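Local coordinates for okadaic acid binding protein 2-alpha (Halichondria okadai, PDB 4WRI) that binds the polyether toxin okadaic acid and is implicated in the accumulation of this cytotoxin by the sponge, at residues 11-14 / 15-18; 20-23 / 24-28; 87-90 / 91-95. All coordinates share one frame; numbering follows the deposited sequence.

Interaction 1. Residues 11-14 / 15-18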
loop_
_atom_site.group_PDB
_atom_site.type_symbol
_atom_site.label_atom_id
_atom_site.label_comp_id
_atom_site.label_asym_id
_atom_site.label_seq_id
_atom_site.Cartn_x
_atom_site.Cartn_y
_atom_site.Cartn_z
ATOM N N ALA A 11 1.875 -0.009 18.993
ATOM C CA ALA A 11 1.783 -1.405 18.615
ATOM C C ALA A 11 0.819 -1.569 17.444
ATOM O O ALA A 11 1.036 -2.409 16.562
ATOM C CB ALA A 11 1.326 -2.254 19.799
ATOM N N HIS A 12 -0.242 -0.775 17.447
ATOM C CA HIS A 12 -1.233 -0.872 16.389
ATOM C C HIS A 12 -0.637 -0.437 15.058
ATOM O O HIS A 12 -0.874 -1.081 14.035
ATOM C CB HIS A 12 -2.450 -0.011 16.711
ATOM C CG HIS A 12 -3.477 -0.028 15.625
ATOM N ND1 HIS A 12 -4.179 -1.163 15.291
ATOM C CD2 HIS A 12 -3.896 0.946 14.783
ATOM C CE1 HIS A 12 -4.996 -0.885 14.291
ATOM N NE2 HIS A 12 -4.852 0.386 13.973
ATOM N N TRP A 13 0.116 0.647 15.053
ATOM C CA TRP A 13 0.750 1.083 13.816
ATOM C C TRP A 13 1.724 0.028 13.319
ATOM O O TRP A 13 1.791 -0.251 12.108
ATOM C CB TRP A 13 1.409 2.434 13.988
ATOM C CG TRP A 13 2.052 2.967 12.749
ATOM C CD1 TRP A 13 1.477 3.786 11.814
ATOM C CD2 TRP A 13 3.400 2.748 12.316
ATOM N NE1 TRP A 13 2.373 4.070 10.812
ATOM C CE2 TRP A 13 3.561 3.440 11.097
ATOM C CE3 TRP A 13 4.467 1.996 12.809
ATOM C CZ2 TRP A 13 4.767 3.440 10.394
ATOM C CZ3 TRP A 13 5.646 1.991 12.103
ATOM C CH2 TRP A 13 5.792 2.700 10.918
ATOM N N CYS A 14 2.484 -0.596 14.210
ATOM C CA CYS A 14 3.386 -1.641 13.741
ATOM C C CYS A 14 2.655 -2.804 13.107
ATOM O O CYS A 14 3.142 -3.395 12.135
ATOM C CB CYS A 14 4.282 -2.138 14.870
ATOM S SG CYS A 14 5.436 -0.863 15.457
ATOM N N ARG A 15 1.491 -3.146 13.650
ATOM C CA ARG A 15 0.651 -4.169 13.080
ATOM C C ARG A 15 0.192 -3.768 11.689
ATOM O O ARG A 15 0.163 -4.603 10.784
ATOM C CB ARG A 15 -0.572 -4.387 13.966
ATOM C CG ARG A 15 -1.429 -5.559 13.547
ATOM C CD ARG A 15 -2.603 -5.725 14.496
ATOM N NE ARG A 15 -3.452 -6.824 14.088
ATOM C CZ ARG A 15 -4.712 -6.981 14.488
ATOM N NH1 ARG A 15 -5.250 -6.103 15.319
ATOM N NH2 ARG A 15 -5.430 -8.004 14.054
ATOM N N LYS A 16 -0.182 -2.508 11.519
ATOM C CA LYS A 16 -0.528 -2.047 10.180
ATOM C C LYS A 16 0.677 -2.207 9.225
ATOM O O LYS A 16 0.496 -2.653 8.067
ATOM C CB LYS A 16 -1.040 -0.605 10.204
ATOM C CG LYS A 16 -2.419 -0.445 10.834
ATOM C CD LYS A 16 -2.948 0.981 10.700
ATOM C CE LYS A 16 -2.114 2.020 11.455
ATOM N NZ LYS A 16 -2.685 3.400 11.275
ATOM N N MET A 17 1.890 -1.888 9.671
ATOM C CA MET A 17 3.037 -2.011 8.775
ATOM C C MET A 17 3.379 -3.467 8.475
ATOM O O MET A 17 3.795 -3.789 7.352
ATOM C CB MET A 17 4.246 -1.236 9.290
ATOM C CG MET A 17 4.013 0.252 9.333
ATOM S SD MET A 17 3.514 1.026 7.756
ATOM C CE MET A 17 1.732 1.212 7.936
ATOM N N ARG A 18 3.189 -4.366 9.435
ATOM C CA ARG A 18 3.326 -5.791 9.148
ATOM C C ARG A 18 2.302 -6.211 8.102
ATOM O O ARG A 18 2.550 -7.117 7.302
ATOM C CB ARG A 18 3.162 -6.640 10.415
ATOM C CG ARG A 18 4.296 -6.446 11.421
ATOM C CD ARG A 18 4.248 -7.541 12.493
ATOM N NE ARG A 18 3.111 -7.403 13.405
ATOM C CZ ARG A 18 3.068 -6.572 14.453
ATOM N NH1 ARG A 18 4.080 -5.755 14.731
ATOM N NH2 ARG A 18 1.977 -6.570 15.214
HETATM O O HOH W 1 2.461 -4.593 17.166
HETATM O O HOH W 2 -4.362 -3.669 16.676
#
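Met17 lays its CG over the six-membered ring of Trp13, one helical turn back. CG stands 3.4 Å from the ring centroid and only 13° off the ring normal, a CH-pi contact. The sulfur SD lies obliquely to the same ring, 4.3 Å from its centroid, which adds a Met-aromatic contact. The indole can receive Met17 because Trp13 CG is anti to its own backbone N (chi1 -178°).

Lys16 turns to the neighbouring flank. Its CG sits over one face of the His12 imidazole, and Lys16 CD comes 3.8 Å from His12 NE2. A bend at chi3 then brings CE 4.0 Å from Trp13 CD1. Lys16 NZ bonds to the backbone oxygens of Phe172 and Asp175, His12 NE2 to Asn184 and Trp13 NE1 to Phe173 O.

Two waters bridge the more exposed flank. One lies in the ring plane at His12 ND1 and accepts from Arg15 NH1. The other accepts from Arg18 NH2 and donates to Ala11 O at 2.7 Å. Ala11 O also takes the N-H of Arg15, so two donors grip it. Cys14 O lies over one face of the Arg18 guanidinium. Arg15 NE bonds to Val191 O, and Arg18 NH2 forms a salt bridge with the terminal carboxylate of Asp192.

The i to i+4 backbone bonds are those of a regular alpha-helix, whose Trp13 and Met17 side packs on helices 86-96 and 169-174.

Interaction 2. Residues 20-23 / 24-28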
loop_
_atom_site.group_PDB
_atom_site.type_symbol
_atom_site.label_atom_id
_atom_site.label_comp_id
_atom_site.label_asym_id
_atom_site.label_seq_id
_atom_site.Cartn_x
_atom_site.Cartn_y
_atom_site.Cartn_z
ATOM N N VAL A 20 1.253 -4.330 5.619
ATOM C CA VAL A 20 1.840 -3.918 4.348
ATOM C C VAL A 20 2.874 -4.931 3.867
ATOM O O VAL A 20 2.910 -5.286 2.691
ATOM C CB VAL A 20 2.536 -2.561 4.497
ATOM C CG1 VAL A 20 3.253 -2.175 3.206
ATOM C CG2 VAL A 20 1.535 -1.474 4.899
ATOM N N PHE A 21 3.740 -5.384 4.769
ATOM C CA PHE A 21 4.896 -6.199 4.399
ATOM C C PHE A 21 4.502 -7.636 4.060
ATOM O O PHE A 21 5.133 -8.272 3.188
ATOM C CB PHE A 21 5.908 -6.185 5.550
ATOM C CG PHE A 21 7.232 -6.829 5.221
ATOM C CD1 PHE A 21 8.257 -6.099 4.629
ATOM C CD2 PHE A 21 7.457 -8.167 5.512
ATOM C CE1 PHE A 21 9.506 -6.681 4.364
ATOM C CE2 PHE A 21 8.717 -8.762 5.240
ATOM C CZ PHE A 21 9.725 -8.020 4.667
ATOM N N ARG A 22 3.486 -8.160 4.752
ATOM C CA ARG A 22 3.157 -9.586 4.639
ATOM C C ARG A 22 2.972 -10.108 3.202
ATOM O O ARG A 22 3.573 -11.127 2.868
ATOM C CB ARG A 22 1.971 -9.970 5.557
ATOM C CG ARG A 22 1.614 -11.479 5.534
ATOM C CD ARG A 22 2.712 -12.362 6.127
ATOM N NE ARG A 22 3.340 -11.777 7.319
ATOM C CZ ARG A 22 2.836 -11.796 8.553
ATOM N NH1 ARG A 22 1.672 -12.392 8.799
ATOM N NH2 ARG A 22 3.498 -11.209 9.552
ATOM N N PRO A 23 2.191 -9.408 2.363
ATOM C CA PRO A 23 2.022 -9.946 1.002
ATOM C C PRO A 23 3.347 -9.993 0.229
ATOM O O PRO A 23 3.546 -10.910 -0.589
ATOM C CB PRO A 23 1.031 -8.978 0.354
ATOM C CG PRO A 23 0.313 -8.322 1.507
ATOM C CD PRO A 23 1.327 -8.239 2.621
ATOM N N TRP A 24 4.249 -9.044 0.483
ATOM C CA TRP A 24 5.552 -9.063 -0.166
ATOM C C TRP A 24 6.366 -10.245 0.333
ATOM O O TRP A 24 7.025 -10.930 -0.437
ATOM C CB TRP A 24 6.318 -7.779 0.110
ATOM C CG TRP A 24 5.600 -6.516 -0.278
ATOM C CD1 TRP A 24 4.617 -6.362 -1.230
ATOM C CD2 TRP A 24 5.844 -5.218 0.261
ATOM N NE1 TRP A 24 4.243 -5.039 -1.299
ATOM C CE2 TRP A 24 4.960 -4.321 -0.376
ATOM C CE3 TRP A 24 6.700 -4.730 1.256
ATOM C CZ2 TRP A 24 4.928 -2.955 -0.075
ATOM C CZ3 TRP A 24 6.666 -3.362 1.541
ATOM C CH2 TRP A 24 5.782 -2.504 0.898
ATOM N N ASP A 25 6.342 -10.482 1.646
ATOM C CA ASP A 25 7.006 -11.647 2.223
ATOM C C ASP A 25 6.478 -12.912 1.529
ATOM O O ASP A 25 7.267 -13.766 1.109
ATOM C CB ASP A 25 6.741 -11.667 3.732
ATOM C CG ASP A 25 7.619 -12.635 4.502
ATOM O OD1 ASP A 25 8.414 -13.402 3.914
ATOM O OD2 ASP A 25 7.505 -12.606 5.751
ATOM N N VAL A 26 5.159 -13.041 1.431
ATOM C CA VAL A 26 4.579 -14.222 0.790
ATOM C C VAL A 26 5.040 -14.358 -0.670
ATOM O O VAL A 26 5.442 -15.456 -1.085
ATOM C CB VAL A 26 3.037 -14.230 0.922
ATOM C CG1 VAL A 26 2.430 -15.370 0.112
ATOM C CG2 VAL A 26 2.643 -14.383 2.402
ATOM N N GLU A 27 5.044 -13.254 -1.412
ATOM C CA GLU A 27 5.542 -13.254 -2.802
ATOM C C GLU A 27 6.963 -13.800 -2.901
ATOM O O GLU A 27 7.309 -14.516 -3.848
ATOM C CB GLU A 27 5.563 -11.845 -3.396
ATOM C CG GLU A 27 4.250 -11.290 -3.880
ATOM C CD GLU A 27 4.445 -9.895 -4.444
ATOM O OE1 GLU A 27 5.045 -9.765 -5.532
ATOM O OE2 GLU A 27 4.032 -8.915 -3.788
ATOM N N GLY A 28 7.790 -13.442 -1.932
ATOM C CA GLY A 28 9.184 -13.835 -1.921
ATOM C C GLY A 28 9.454 -15.211 -1.369
ATOM O O GLY A 28 10.620 -15.600 -1.216
HETATM O O HOH W 3 5.873 -10.781 6.794
#
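Trp24 packs back on Val20 and Phe21 near the end of helix 11-27. The chain then enters a turn consistent with an EF-hand-like loop, longer than the canonical one before its glycine: Asp25 OD1 accepts a bond from the backbone N of Gly32.

The Trp24 side chain starts with CB 3.3 Å from Phe21 O. With chi1 at -56°, CG is anti to the carbonyl carbon, and the indole lies back along the preceding turn. Val20 O stands over the centre of one face, 3.7 Å above the plane. Along the ring, CE3 is 4.0 Å from Phe21 CD1, the two side chains crossing at about a right angle. At the far end CH2 meets Val20 CG1 at 3.4 Å. Phe39, His67 and Tyr89 set their rings edge-to-face with the indole, and okadaic acid touches it.

Pro23 has no N-H to give to the turn before, and the helix kinks there. Pro23 O still accepts from Glu27 N. The Glu27 carboxylate pairs with Arg45 and Arg46, and Arg22 NH2 with Glu86. A water bridges Arg22 and Asp25: it accepts from Arg22 NE at 2.8 Å and donates to Asp25 OD2 at 2.7 Å.

Interaction 3. Residues 87-90 / 91-95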
loop_
_atom_site.group_PDB
_atom_site.type_symbol
_atom_site.label_atom_id
_atom_site.label_comp_id
_atom_site.label_asym_id
_atom_site.label_seq_id
_atom_site.Cartn_x
_atom_site.Cartn_y
_atom_site.Cartn_z
ATOM N N SER A 87 10.722 -6.818 10.471
ATOM C CA SER A 87 10.811 -5.833 11.549
ATOM C C SER A 87 11.573 -4.609 11.094
ATOM O O SER A 87 11.296 -3.476 11.522
ATOM C CB SER A 87 11.458 -6.456 12.778
ATOM O OG SER A 87 12.811 -6.781 12.532
ATOM N N GLN A 88 12.518 -4.815 10.186
ATOM C CA GLN A 88 13.270 -3.691 9.657
ATOM C C GLN A 88 12.386 -2.807 8.777
ATOM O O GLN A 88 12.490 -1.576 8.828
ATOM C CB GLN A 88 14.491 -4.159 8.874
ATOM C CG GLN A 88 15.448 -3.029 8.555
ATOM C CD GLN A 88 15.958 -2.364 9.791
ATOM O OE1 GLN A 88 16.535 -3.021 10.662
ATOM N NE2 GLN A 88 15.773 -1.054 9.884
ATOM N N TYR A 89 11.526 -3.417 7.961
ATOM C CA TYR A 89 10.632 -2.608 7.170
ATOM C C TYR A 89 9.787 -1.734 8.080
ATOM O O TYR A 89 9.573 -0.558 7.784
ATOM C CB TYR A 89 9.716 -3.470 6.292
ATOM C CG TYR A 89 8.655 -2.599 5.645
ATOM C CD1 TYR A 89 8.976 -1.724 4.601
ATOM C CD2 TYR A 89 7.342 -2.587 6.131
ATOM C CE1 TYR A 89 8.009 -0.870 4.053
ATOM C CE2 TYR A 89 6.374 -1.747 5.585
ATOM C CZ TYR A 89 6.722 -0.890 4.552
ATOM O OH TYR A 89 5.781 -0.046 4.026
ATOM N N VAL A 90 9.307 -2.300 9.187
ATOM C CA VAL A 90 8.469 -1.531 10.107
ATOM C C VAL A 90 9.218 -0.280 10.619
ATOM O O VAL A 90 8.676 0.816 10.614
ATOM C CB VAL A 90 7.940 -2.400 11.263
ATOM C CG1 VAL A 90 7.218 -1.556 12.313
ATOM C CG2 VAL A 90 7.026 -3.504 10.721
ATOM N N GLN A 91 10.473 -0.447 11.022
ATOM C CA GLN A 91 11.227 0.701 11.510
ATOM C C GLN A 91 11.608 1.647 10.388
ATOM O O GLN A 91 11.684 2.854 10.612
ATOM C CB GLN A 91 12.487 0.266 12.252
ATOM C CG GLN A 91 12.223 -0.573 13.493
ATOM C CD GLN A 91 11.405 0.153 14.549
ATOM O OE1 GLN A 91 10.483 -0.413 15.142
ATOM N NE2 GLN A 91 11.721 1.405 14.768
ATOM N N ASN A 92 11.850 1.137 9.184
ATOM C CA ASN A 92 12.143 2.031 8.062
ATOM C C ASN A 92 10.910 2.854 7.696
ATOM O O ASN A 92 11.018 4.049 7.373
ATOM C CB ASN A 92 12.605 1.248 6.827
ATOM C CG ASN A 92 13.993 0.662 6.994
ATOM O OD1 ASN A 92 14.629 0.860 8.030
ATOM N ND2 ASN A 92 14.477 -0.043 5.998
ATOM N N ALA A 93 9.740 2.222 7.748
ATOM C CA ALA A 93 8.487 2.930 7.475
ATOM C C ALA A 93 8.255 4.006 8.523
ATOM O O ALA A 93 7.696 5.058 8.229
ATOM C CB ALA A 93 7.328 1.954 7.446
ATOM N N TRP A 94 8.697 3.750 9.749
ATOM C CA TRP A 94 8.552 4.758 10.799
ATOM C C TRP A 94 9.332 6.025 10.444
ATOM O O TRP A 94 8.815 7.140 10.580
ATOM C CB TRP A 94 8.988 4.172 12.136
ATOM C CG TRP A 94 8.826 5.081 13.326
ATOM C CD1 TRP A 94 9.817 5.504 14.164
ATOM C CD2 TRP A 94 7.610 5.675 13.809
ATOM N NE1 TRP A 94 9.289 6.308 15.141
ATOM C CE2 TRP A 94 7.941 6.436 14.950
ATOM C CE3 TRP A 94 6.274 5.631 13.395
ATOM C CZ2 TRP A 94 6.984 7.151 15.687
ATOM C CZ3 TRP A 94 5.315 6.355 14.127
ATOM C CH2 TRP A 94 5.681 7.094 15.263
ATOM N N LEU A 95 10.570 5.860 9.983
ATOM C CA LEU A 95 11.346 7.006 9.526
ATOM C C LEU A 95 10.698 7.637 8.299
ATOM O O LEU A 95 10.622 8.861 8.185
ATOM C CB LEU A 95 12.790 6.606 9.212
ATOM C CG LEU A 95 13.784 6.708 10.382
ATOM C CD1 LEU A 95 13.344 5.890 11.583
ATOM C CD2 LEU A 95 15.192 6.308 9.937
HETATM O O HOH W 4 10.108 -3.300 14.102
#
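Helix 86-96 follows directly on the short strand 84-85, and this contact runs along nearly its whole length. One flank carries an amide pair. Gln88 NE2 donates to Asn92 OD1 at 2.9 Å, with an N-H...O angle of 162°. The acceptor lies in the amide plane of Gln88. Seen from Asn92 the fit is different: the donor stands about 40° above the carbonyl plane, and the two amide planes are 49° apart. The Gln88 chain reaches this place because it bends at chi2 and folds back along the helix. The same two residues share a backbone bond, Asn92 N to Gln88 O, at 2.8 Å. Asn92 is thus joined to Gln88 by both its backbone N and its side-chain oxygen, while ND2 bonds to the backbone oxygen of Cys72. This fixes which way its amide is turned.

A water makes a second bridge one residue earlier. It donates to Ser87 O at 2.8 Å and to Gln91 OE1 at 3.1 Å. Ser87 O also accepts the backbone N-H of Gln91, at 3.2 Å.

The packing on the inner flank is apolar. Ala93 CB lies over one face of the Tyr89 ring, offset toward the rim, with CZ the nearest atom at 4.1 Å. Tyr89 OH bonds to His71 NE2, which anchors the tip of the ring. Trp94 sends its indole away from the preceding turn; its NE1 bonds to the backbone oxygen of the dimethylated Lys7.

The backbone bonds follow the i to i+4 pattern of an alpha-helix, here one whose Tyr89 and Val90 side packs on helix 11-27, Tyr89 against Val20 and Val90 against Trp13, Cys14 and Met17.

Each contact spans about one or two helical turns, so none closes a long loop, and the three follow in series without nesting or crossing. Interactions 1 and 2 occupy successive parts of helix 11-27, their centres about 15 Å apart. The chain then passes strand 33-34, then helices 42-47 and 61-72, before strand 84-85, which pairs antiparallel with 33-34 and leads into helix 86-96 and interaction 3. That helix lies against both earlier contacts. Trp13 packs on Ala93 and Trp94 as well as Val90. Further along, Val20 and Phe21 pack on Tyr89. Bound okadaic acid lies about 6 Å from the side chain of Tyr89 and about 9 Å from that of Met17.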